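Side-chain contacts in putative solute-binding component of ABC transporter (Clostridium phytofermentans, PDB 4YS6), which probably binds sugars for uptake by an ABC transporter, and holds beta-D-glucopyranose and sodium ions in this crystal: residues Glu150-Lys153 with Glu154-Leu158; Leu199-Ser203 with Gly204-Phe208; Ala111-Lys115 with Lys116-Val120; Ser299-Val302 with Lys303-Ala307. All blocks are in the same frame, centred on the assembly; numbering follows the deposited sequence.

Contact 1 of 4, residues Glu150-Lys153 with Glu154-Leu158. With NA (sodium ion), chain F.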
loop_
_atom_site.group_PDB
_atom_site.type_symbol
_atom_site.label_atom_id
_atom_site.label_comp_id
_atom_site.label_asym_id
_atom_site.label_seq_id
_atom_site.Cartn_x
_atom_site.Cartn_y
_atom_site.Cartn_z
ATOM N N GLU A 150 -4.692 15.599 3.498
ATOM C CA GLU A 150 -5.082 16.891 2.945
ATOM C C GLU A 150 -6.484 16.827 2.372
ATOM O O GLU A 150 -7.205 17.834 2.370
ATOM C CB GLU A 150 -4.093 17.330 1.871
ATOM C CG GLU A 150 -2.768 17.785 2.459
ATOM C CD GLU A 150 -1.764 18.244 1.425
ATOM O OE1 GLU A 150 -0.859 19.023 1.800
ATOM O OE2 GLU A 150 -1.868 17.828 0.250
ATOM N N TYR A 151 -6.872 15.665 1.862
ATOM C CA TYR A 151 -8.234 15.506 1.322
ATOM C C TYR A 151 -9.263 15.696 2.428
ATOM O O TYR A 151 -10.223 16.437 2.274
ATOM C CB TYR A 151 -8.421 14.136 0.653
ATOM C CG TYR A 151 -9.774 14.023 0.003
ATOM C CD1 TYR A 151 -10.007 14.559 -1.254
ATOM C CD2 TYR A 151 -10.832 13.423 0.665
ATOM C CE1 TYR A 151 -11.250 14.469 -1.851
ATOM C CE2 TYR A 151 -12.077 13.342 0.081
ATOM C CZ TYR A 151 -12.276 13.857 -1.180
ATOM O OH TYR A 151 -13.531 13.792 -1.746
ATOM N N ILE A 152 -9.052 15.026 3.556
ATOM C CA ILE A 152 -9.945 15.156 4.697
ATOM C C ILE A 152 -9.917 16.580 5.244
ATOM O O ILE A 152 -10.961 17.156 5.524
ATOM C CB ILE A 152 -9.561 14.146 5.791
ATOM C CG1 ILE A 152 -9.898 12.731 5.298
ATOM C CG2 ILE A 152 -10.282 14.452 7.094
ATOM C CD1 ILE A 152 -9.472 11.612 6.188
ATOM N N LYS A 153 -8.723 17.148 5.381
ATOM C CA LYS A 153 -8.587 18.526 5.859
ATOM C C LYS A 153 -9.367 19.526 4.973
ATOM O O LYS A 153 -10.038 20.430 5.479
ATOM C CB LYS A 153 -7.114 18.918 5.916
ATOM C CG LYS A 153 -6.891 20.386 6.237
ATOM C CD LYS A 153 -5.411 20.662 6.508
ATOM C CE LYS A 153 -5.140 22.146 6.637
ATOM N NZ LYS A 153 -3.730 22.430 7.067
ATOM N N GLU A 154 -9.272 19.357 3.654
ATOM C CA GLU A 154 -9.986 20.218 2.714
ATOM C C GLU A 154 -11.483 20.006 2.803
ATOM O O GLU A 154 -12.216 20.963 2.865
ATOM C CB GLU A 154 -9.529 19.966 1.276
ATOM C CG GLU A 154 -8.314 20.768 0.865
ATOM C CD GLU A 154 -8.641 22.232 0.630
ATOM O OE1 GLU A 154 -9.839 22.581 0.590
ATOM O OE2 GLU A 154 -7.700 23.037 0.489
ATOM N N LYS A 155 -11.952 18.766 2.820
ATOM C CA LYS A 155 -13.392 18.526 2.735
ATOM C C LYS A 155 -14.099 18.834 4.050
ATOM O O LYS A 155 -15.304 19.154 4.060
ATOM C CB LYS A 155 -13.673 17.082 2.297
ATOM C CG LYS A 155 -13.387 16.797 0.825
ATOM C CD LYS A 155 -14.197 17.680 -0.098
ATOM C CE LYS A 155 -14.018 17.308 -1.556
ATOM N NZ LYS A 155 -14.643 18.341 -2.415
ATOM N N LEU A 156 -13.368 18.776 5.160
ATOM C CA LEU A 156 -13.934 19.148 6.465
ATOM C C LEU A 156 -13.686 20.614 6.813
ATOM O O LEU A 156 -14.099 21.076 7.874
ATOM C CB LEU A 156 -13.366 18.275 7.582
ATOM C CG LEU A 156 -13.747 16.792 7.561
ATOM C CD1 LEU A 156 -13.103 16.063 8.732
ATOM C CD2 LEU A 156 -15.249 16.581 7.565
ATOM N N ASN A 157 -13.048 21.358 5.902
ATOM C CA ASN A 157 -12.787 22.777 6.087
ATOM C C ASN A 157 -12.047 23.014 7.401
ATOM O O ASN A 157 -12.387 23.927 8.142
ATOM C CB ASN A 157 -14.073 23.617 6.109
ATOM C CG ASN A 157 -14.826 23.594 4.799
ATOM O OD1 ASN A 157 -14.288 23.244 3.766
ATOM N ND2 ASN A 157 -16.080 24.011 4.844
ATOM N N LEU A 158 -11.066 22.174 7.710
ATOM C CA LEU A 158 -10.433 22.275 9.023
ATOM C C LEU A 158 -9.702 23.584 9.240
ATOM O O LEU A 158 -9.558 23.996 10.377
ATOM C CB LEU A 158 -9.480 21.120 9.232
ATOM C CG LEU A 158 -10.124 19.733 9.243
ATOM C CD1 LEU A 158 -9.107 18.683 9.594
ATOM C CD2 LEU A 158 -11.308 19.614 10.184
HETATM NA NA NA F . -12.592 23.148 2.083
HETATM O O HOH W 1 -13.219 25.359 1.463
#
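The Tyr151 ring carries the Lys155 chain over one face: CG of Lys155 stands 4.0 Å from the ring centroid, 22° off the normal and shifted toward the rim, a CH-pi contact between residues one helical turn apart. Lys155 bends at its second torsion (chi2 -59°), which folds the aliphatic chain over the ring and brings its CE to 3.6 Å from Tyr151 OH. On the next strip of the helix Ile152 and Leu156 lie side by side and point the same way, CG2 of Ile152 meeting CD1 of Leu156 at 3.6 Å. Glu154, Lys155 and Leu156 each give their N-H to the carbonyl four residues back, and there the regular helix stops. Asn157 takes a positive phi of 55°, Leu158 N reaches back to Lys153 O (3.0 Å) and Asn157 N bonds Glu154 O, closing a Schellman motif; Leu158 then turns its side chain onto CA and CB of Lys153. The same turn holds a sodium ion, bound by Glu154 O at 2.4 Å, Asn157 OD1 at 2.4 Å and one water. A backbone oxygen of the last turn and the amide oxygen of the residue leaving it thus share one cation. Ile267 of strand 267-268 touches Tyr151, Ile152, Lys155 and Leu156; Leu158 packs on Leu190 and Tyr193 of helix 177-195 and, with Leu156, on Phe165 of strand 165-170.

Contact 2 of 4, residues Leu199-Ser203 with Gly204-Phe208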
loop_
_atom_site.group_PDB
_atom_site.type_symbol
_atom_site.label_atom_id
_atom_site.label_comp_id
_atom_site.label_asym_id
_atom_site.label_seq_id
_atom_site.Cartn_x
_atom_site.Cartn_y
_atom_site.Cartn_z
ATOM N N LEU A 199 -11.035 17.600 15.473
ATOM C CA LEU A 199 -11.340 16.204 15.137
ATOM C C LEU A 199 -11.412 15.372 16.409
ATOM O O LEU A 199 -10.527 15.444 17.269
ATOM C CB LEU A 199 -10.280 15.615 14.224
ATOM C CG LEU A 199 -10.131 16.325 12.897
ATOM C CD1 LEU A 199 -8.916 15.749 12.176
ATOM C CD2 LEU A 199 -11.379 16.137 12.065
ATOM N N VAL A 200 -12.482 14.600 16.518
ATOM C CA VAL A 200 -12.729 13.742 17.663
ATOM C C VAL A 200 -12.799 12.314 17.193
ATOM O O VAL A 200 -13.582 11.986 16.304
ATOM C CB VAL A 200 -14.033 14.097 18.349
ATOM C CG1 VAL A 200 -14.418 13.024 19.371
ATOM C CG2 VAL A 200 -13.912 15.466 19.006
ATOM N N VAL A 201 -12.000 11.452 17.798
ATOM C CA VAL A 201 -12.043 10.036 17.437
ATOM C C VAL A 201 -12.822 9.339 18.539
ATOM O O VAL A 201 -12.286 9.101 19.630
ATOM C CB VAL A 201 -10.629 9.453 17.265
ATOM C CG1 VAL A 201 -10.697 7.977 16.935
ATOM C CG2 VAL A 201 -9.881 10.188 16.158
ATOM N N LYS A 202 -14.103 9.049 18.296
ATOM C CA LYS A 202 -14.967 8.591 19.381
ATOM C C LYS A 202 -14.513 7.259 19.992
ATOM O O LYS A 202 -14.669 7.043 21.194
ATOM C CB LYS A 202 -16.429 8.449 18.924
ATOM C CG LYS A 202 -17.133 9.761 18.640
ATOM C CD LYS A 202 -18.405 9.933 19.481
ATOM C CE LYS A 202 -19.374 8.767 19.318
ATOM N NZ LYS A 202 -20.632 8.852 20.137
ATOM N N SER A 203 -13.964 6.371 19.166
ATOM C CA SER A 203 -13.435 5.083 19.646
ATOM C C SER A 203 -12.190 5.230 20.518
ATOM O O SER A 203 -11.797 4.285 21.236
ATOM C CB SER A 203 -13.100 4.174 18.469
ATOM O OG SER A 203 -11.931 4.614 17.812
ATOM N N GLY A 204 -11.547 6.391 20.439
ATOM C CA GLY A 204 -10.293 6.638 21.140
ATOM C C GLY A 204 -9.055 6.012 20.497
ATOM O O GLY A 204 -7.946 6.170 21.005
ATOM N N SER A 205 -9.225 5.304 19.385
ATOM C CA SER A 205 -8.098 4.662 18.717
ATOM C C SER A 205 -7.461 5.581 17.709
ATOM O O SER A 205 -8.013 5.816 16.631
ATOM C CB SER A 205 -8.552 3.376 18.042
ATOM O OG SER A 205 -9.038 2.497 19.036
ATOM N N VAL A 206 -6.301 6.105 18.076
ATOM C CA VAL A 206 -5.567 7.040 17.231
ATOM C C VAL A 206 -4.158 6.538 16.945
ATOM O O VAL A 206 -3.663 6.664 15.817
ATOM C CB VAL A 206 -5.484 8.404 17.880
ATOM C CG1 VAL A 206 -4.666 9.378 17.029
ATOM C CG2 VAL A 206 -6.883 8.977 18.130
ATOM N N ALA A 207 -3.514 5.992 17.968
ATOM C CA ALA A 207 -2.157 5.468 17.843
ATOM C C ALA A 207 -2.045 4.386 16.787
ATOM O O ALA A 207 -2.974 3.610 16.578
ATOM C CB ALA A 207 -1.683 4.933 19.172
ATOM N N PHE A 208 -0.889 4.338 16.118
ATOM C CA PHE A 208 -0.660 3.406 15.017
ATOM C C PHE A 208 -1.034 1.990 15.415
ATOM O O PHE A 208 -1.737 1.302 14.664
ATOM C CB PHE A 208 0.806 3.447 14.573
ATOM C CG PHE A 208 1.137 2.490 13.457
ATOM C CD1 PHE A 208 0.859 2.810 12.145
ATOM C CD2 PHE A 208 1.724 1.261 13.724
ATOM C CE1 PHE A 208 1.155 1.953 11.127
ATOM C CE2 PHE A 208 2.035 0.385 12.690
ATOM C CZ PHE A 208 1.741 0.726 11.394
HETATM O O HOH W 2 -9.564 2.795 21.843
#
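Val201 to Gly204 make a type I beta turn, closed by a hydrogen bond from Gly204 N to Val201 O at 2.9 Å. Gly204, the last residue of the turn, has a positive phi of 77°, and beyond it the chain comes back past Val201. There CG2 of Val201 meets CG2 of Val206 at 3.8 Å, the two branched side chains lying obliquely across each other, while the other methyl of Val201, CG1, rests 3.5 Å from the backbone O of Ser205. The turn leads out of strand 199-200, an outer strand of the four-stranded parallel sheet in one lobe of this periplasmic-binding-protein fold, toward helix 208-211, whose N-cap position is Ala207. Ser203 OG, placed between its own backbone N and carbonyl carbon (chi1 73°), accepts the N-H of Ser205 at 3.2 Å along a nearly straight line of 165°. That hydroxyl also hydrogen-bonds Glu168 OE1 of strand 165-170, so one side chain ties the corner of the turn both to the returning chain and to the neighbouring strand. A water spans the two serines, donating to Ser203 O at 2.8 Å and hydrogen-bonded to Ser205 OG at 2.9 Å. Tyr183 of helix 177-195 holds the exit of the loop, its OH hydrogen-bonded to Val206 O and its ring edge-to-face with Phe208.

Contact 3 of 4, residues Ala111-Lys115 with Lys116-Val120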
loop_
_atom_site.group_PDB
_atom_site.type_symbol
_atom_site.label_atom_id
_atom_site.label_comp_id
_atom_site.label_asym_id
_atom_site.label_seq_id
_atom_site.Cartn_x
_atom_site.Cartn_y
_atom_site.Cartn_z
ATOM N N ALA A 111 20.452 -13.366 4.027
ATOM C CA ALA A 111 21.863 -13.582 4.298
ATOM C C ALA A 111 22.417 -14.636 3.333
ATOM O O ALA A 111 23.533 -14.513 2.852
ATOM C CB ALA A 111 22.091 -14.017 5.766
ATOM N N GLN A 112 21.628 -15.671 3.065
ATOM C CA GLN A 112 22.002 -16.722 2.109
ATOM C C GLN A 112 22.207 -16.133 0.705
ATOM O O GLN A 112 23.163 -16.449 -0.005
ATOM C CB GLN A 112 20.919 -17.811 2.092
ATOM C CG GLN A 112 21.198 -18.955 1.163
ATOM C CD GLN A 112 20.084 -19.981 1.172
ATOM O OE1 GLN A 112 19.191 -19.948 2.029
ATOM N NE2 GLN A 112 20.127 -20.899 0.214
ATOM N N ALA A 113 21.319 -15.239 0.311
ATOM C CA ALA A 113 21.427 -14.604 -1.001
ATOM C C ALA A 113 22.677 -13.748 -1.069
ATOM O O ALA A 113 23.429 -13.813 -2.035
ATOM C CB ALA A 113 20.205 -13.777 -1.282
ATOM N N LYS A 114 22.906 -12.968 -0.015
ATOM C CA LYS A 114 24.064 -12.097 0.076
ATOM C C LYS A 114 25.360 -12.900 -0.022
ATOM O O LYS A 114 26.268 -12.528 -0.755
ATOM C CB LYS A 114 24.016 -11.296 1.373
ATOM C CG LYS A 114 25.103 -10.268 1.534
ATOM C CD LYS A 114 25.030 -9.653 2.923
ATOM C CE LYS A 114 26.096 -8.592 3.140
ATOM N NZ LYS A 114 25.801 -7.368 2.345
ATOM N N LYS A 115 25.428 -14.020 0.693
ATOM C CA LYS A 115 26.599 -14.888 0.645
ATOM C C LYS A 115 26.898 -15.359 -0.772
ATOM O O LYS A 115 28.064 -15.500 -1.149
ATOM C CB LYS A 115 26.390 -16.097 1.565
ATOM C CG LYS A 115 27.487 -17.148 1.514
ATOM C CD LYS A 115 28.786 -16.655 2.146
ATOM C CE LYS A 115 29.718 -17.820 2.475
ATOM N NZ LYS A 115 31.024 -17.332 2.973
ATOM N N LYS A 116 25.844 -15.594 -1.550
ATOM C CA LYS A 116 25.975 -16.094 -2.915
ATOM C C LYS A 116 26.139 -14.980 -3.960
ATOM O O LYS A 116 26.208 -15.256 -5.155
ATOM C CB LYS A 116 24.757 -16.948 -3.268
ATOM C CG LYS A 116 24.648 -18.223 -2.457
ATOM C CD LYS A 116 23.603 -19.159 -3.035
ATOM C CE LYS A 116 23.179 -20.226 -2.026
ATOM N NZ LYS A 116 24.271 -21.163 -1.631
ATOM N N GLY A 117 26.198 -13.729 -3.510
ATOM C CA GLY A 117 26.318 -12.589 -4.406
ATOM C C GLY A 117 25.061 -12.254 -5.182
ATOM O O GLY A 117 25.115 -11.610 -6.225
ATOM N N ILE A 118 23.920 -12.685 -4.667
ATOM C CA ILE A 118 22.630 -12.422 -5.293
ATOM C C ILE A 118 22.085 -11.086 -4.816
ATOM O O ILE A 118 21.822 -10.912 -3.623
ATOM C CB ILE A 118 21.627 -13.543 -4.959
ATOM C CG1 ILE A 118 22.097 -14.871 -5.542
ATOM C CG2 ILE A 118 20.237 -13.220 -5.510
ATOM C CD1 ILE A 118 21.350 -16.051 -4.989
ATOM N N SER A 119 21.910 -10.136 -5.733
ATOM C CA SER A 119 21.329 -8.839 -5.378
ATOM C C SER A 119 19.860 -8.946 -5.026
ATOM O O SER A 119 19.152 -9.792 -5.568
ATOM C CB SER A 119 21.510 -7.852 -6.520
ATOM O OG SER A 119 22.892 -7.605 -6.710
ATOM N N VAL A 120 19.415 -8.073 -4.118
ATOM C CA VAL A 120 18.037 -8.045 -3.645
ATOM C C VAL A 120 17.420 -6.678 -3.849
ATOM O O VAL A 120 17.921 -5.666 -3.350
ATOM C CB VAL A 120 17.956 -8.419 -2.145
ATOM C CG1 VAL A 120 16.555 -8.216 -1.607
ATOM C CG2 VAL A 120 18.422 -9.858 -1.952
#
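Helix 107-115 ends in a Schellman motif in which Ile118 N returns to Ala113 O at 2.9 Å, Gly117 N bonds to Lys114 O at 3.0 Å, and Gly117, with a positive phi of 73°, turns the chain off the helix axis. The reversal sets the small Ala113 side chain against the residues that follow the turn: its CB meets CB of Ile118 at 3.9 Å and, more loosely, CG2 of Val120 at 4.4 Å. CB of Ile118 also rests 3.4 Å from Ala113 O, so the bonded carbonyl and the methyl next to it both border the incoming side chain. This is the return corner of the beta-alpha-beta unit formed by strand 95-98, helix 107-115 and strand 119-123, where the helix hands over to the next parallel strand of the sheet. Along another strip of the helix end, Gln112 and Lys116 run side by side in the same direction. Lys116 N bonds Gln112 O and, weakly, Ala113 O. CG of Lys116 passes 3.4 Å from Gln112 O, and farther along its CE lies 3.8 Å from Gln112 NE2. Gln112 has its CG anti to the backbone N (chi1 -179°) and stays extended beyond it, which brings the amide alongside the lysine's carbon chain. Ile89 of helix 78-90 touches Gln112, Ala113, Lys116 and Ile118, and Leu96 of strand 95-98 lies against Ala113 and Ile118. Lys114 NZ hydrogen-bonds Asp131 O.

Contact 4 of 4, residues Ser299-Val302 with Lys303-Ala307. With NA (sodium ion), chain E.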
loop_
_atom_site.group_PDB
_atom_site.type_symbol
_atom_site.label_atom_id
_atom_site.label_comp_id
_atom_site.label_asym_id
_atom_site.label_seq_id
_atom_site.Cartn_x
_atom_site.Cartn_y
_atom_site.Cartn_z
ATOM N N SER A 299 8.394 -1.279 -14.486
ATOM C CA SER A 299 9.349 -0.767 -15.460
ATOM C C SER A 299 10.621 -0.262 -14.785
ATOM O O SER A 299 11.734 -0.515 -15.259
ATOM C CB SER A 299 8.710 0.356 -16.291
ATOM O OG SER A 299 9.671 0.858 -17.207
ATOM N N GLN A 300 10.462 0.427 -13.664
ATOM C CA GLN A 300 11.600 0.981 -12.951
ATOM C C GLN A 300 12.429 -0.152 -12.359
ATOM O O GLN A 300 13.667 -0.114 -12.391
ATOM C CB GLN A 300 11.150 1.944 -11.862
ATOM C CG GLN A 300 10.609 3.235 -12.404
ATOM C CD GLN A 300 11.604 3.929 -13.321
ATOM O OE1 GLN A 300 11.363 4.081 -14.516
ATOM N NE2 GLN A 300 12.734 4.320 -12.771
ATOM N N VAL A 301 11.754 -1.177 -11.846
ATOM C CA VAL A 301 12.485 -2.317 -11.296
ATOM C C VAL A 301 13.278 -3.050 -12.381
ATOM O O VAL A 301 14.452 -3.425 -12.166
ATOM C CB VAL A 301 11.536 -3.262 -10.576
ATOM C CG1 VAL A 301 12.233 -4.590 -10.226
ATOM C CG2 VAL A 301 11.040 -2.577 -9.335
ATOM N N VAL A 302 12.696 -3.232 -13.569
ATOM C CA VAL A 302 13.430 -3.901 -14.637
ATOM C C VAL A 302 14.636 -3.064 -15.060
ATOM O O VAL A 302 15.666 -3.634 -15.389
ATOM C CB VAL A 302 12.517 -4.219 -15.835
ATOM C CG1 VAL A 302 13.312 -4.774 -17.013
ATOM C CG2 VAL A 302 11.447 -5.230 -15.394
ATOM N N LYS A 303 14.534 -1.734 -15.020
ATOM C CA LYS A 303 15.721 -0.895 -15.262
ATOM C C LYS A 303 16.830 -1.174 -14.238
ATOM O O LYS A 303 18.036 -1.177 -14.579
ATOM C CB LYS A 303 15.365 0.592 -15.228
ATOM C CG LYS A 303 14.516 1.023 -16.400
ATOM C CD LYS A 303 14.175 2.482 -16.260
ATOM C CE LYS A 303 13.117 2.905 -17.255
ATOM N NZ LYS A 303 12.738 4.322 -16.999
HETATM N N MSE A 304 16.444 -1.385 -12.983
HETATM C CA MSE A 304 17.407 -1.737 -11.926
HETATM C C MSE A 304 18.019 -3.115 -12.185
HETATM O O MSE A 304 19.218 -3.297 -12.045
HETATM C CB MSE A 304 16.762 -1.708 -10.530
HETATM C CG MSE A 304 16.262 -0.364 -10.157
HETATM SE SE MSE A 304 15.396 -0.632 -8.397
HETATM C CE MSE A 304 15.375 1.205 -7.815
ATOM N N VAL A 305 17.197 -4.080 -12.582
ATOM C CA VAL A 305 17.681 -5.419 -12.885
ATOM C C VAL A 305 18.689 -5.376 -14.032
ATOM O O VAL A 305 19.780 -5.981 -13.972
ATOM C CB VAL A 305 16.507 -6.332 -13.227
ATOM C CG1 VAL A 305 17.005 -7.685 -13.703
ATOM C CG2 VAL A 305 15.624 -6.487 -12.008
ATOM N N ASP A 306 18.342 -4.633 -15.079
ATOM C CA ASP A 306 19.251 -4.466 -16.203
ATOM C C ASP A 306 20.581 -3.826 -15.771
ATOM O O ASP A 306 21.659 -4.227 -16.227
ATOM C CB ASP A 306 18.627 -3.589 -17.287
ATOM C CG ASP A 306 17.693 -4.345 -18.213
ATOM O OD1 ASP A 306 17.709 -5.592 -18.250
ATOM O OD2 ASP A 306 16.947 -3.660 -18.942
ATOM N N ALA A 307 20.497 -2.808 -14.928
ATOM C CA ALA A 307 21.690 -2.106 -14.488
ATOM C C ALA A 307 22.604 -3.071 -13.747
ATOM O O ALA A 307 23.821 -3.098 -13.965
ATOM C CB ALA A 307 21.317 -0.934 -13.606
HETATM NA NA NA E . 25.291 -1.811 -12.613
HETATM O O HOH W 3 24.129 -1.386 -10.656
#
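Helix 294-309 packs against the seven-stranded mixed sheet, and its middle turns carry a polar bridge one turn long: Lys303 NZ donates to Gln300 OE1 at 2.8 Å. The donor comes in at a C=O...N angle of 140°, tilted 18° from the amide's carbonyl plane. The two chains reach this meeting differently. Gln300 is bent at its second torsion (chi2 -55°), which swings its amide round to the lysine, whereas Lys303 stays extended beyond CG and runs back along the helix, its CG 3.4 Å from Ser299 O and its CE 4.0 Å from Ser299 OG. The oxygen of a buried glutamine amide is thereby given a charged donor. On another strip of the helix CG2 of Val305 sits 3.3 Å from Val301 O, the carbonyl that its own N-H bonds, and CG1 of Val301 approaches the same methyl at a looser 4.3 Å. Asp306 N bonds Val302 O, and its carboxylate turns to partners beyond this turn: OD1 makes a hydrogen bond with Tyr67 OH and a salt bridge with Lys310. Farther on, Ala307 O binds a sodium ion at 2.4 Å, together with a water and Gly312 O. Gln61, Met58 and Leu62 of helix 50-64 touch Ser299, Val301 and Val302. Ile121 of strand 119-123 touches Met304 (a selenomethionine) and Val305, Tyr123 of that strand meets Val301, and Tyr332 of strand 331-339 touches Gln300 and Met304.

From the N terminus the order is contact 3, contact 1, contact 2, contact 4; they follow in series, and none nests or crosses. Contact 3 closes the corner between helix 107-115 and strand 119-123, contact 1 ends helix 141-155, contact 2 turns the chain after strand 199-200, and contact 4 lies within helix 294-309 and closes no loop. Contacts 1 and 2 touch where Leu156 and Leu158 pack on Leu199, linking a helix end to an edge strand. Contacts 3 and 4 do not touch, but contact 3 runs into strand 119-123 and contact 4 packs on that strand; their centres are about 18 Å apart. These two pairs lie on opposite sides of the chain's centre.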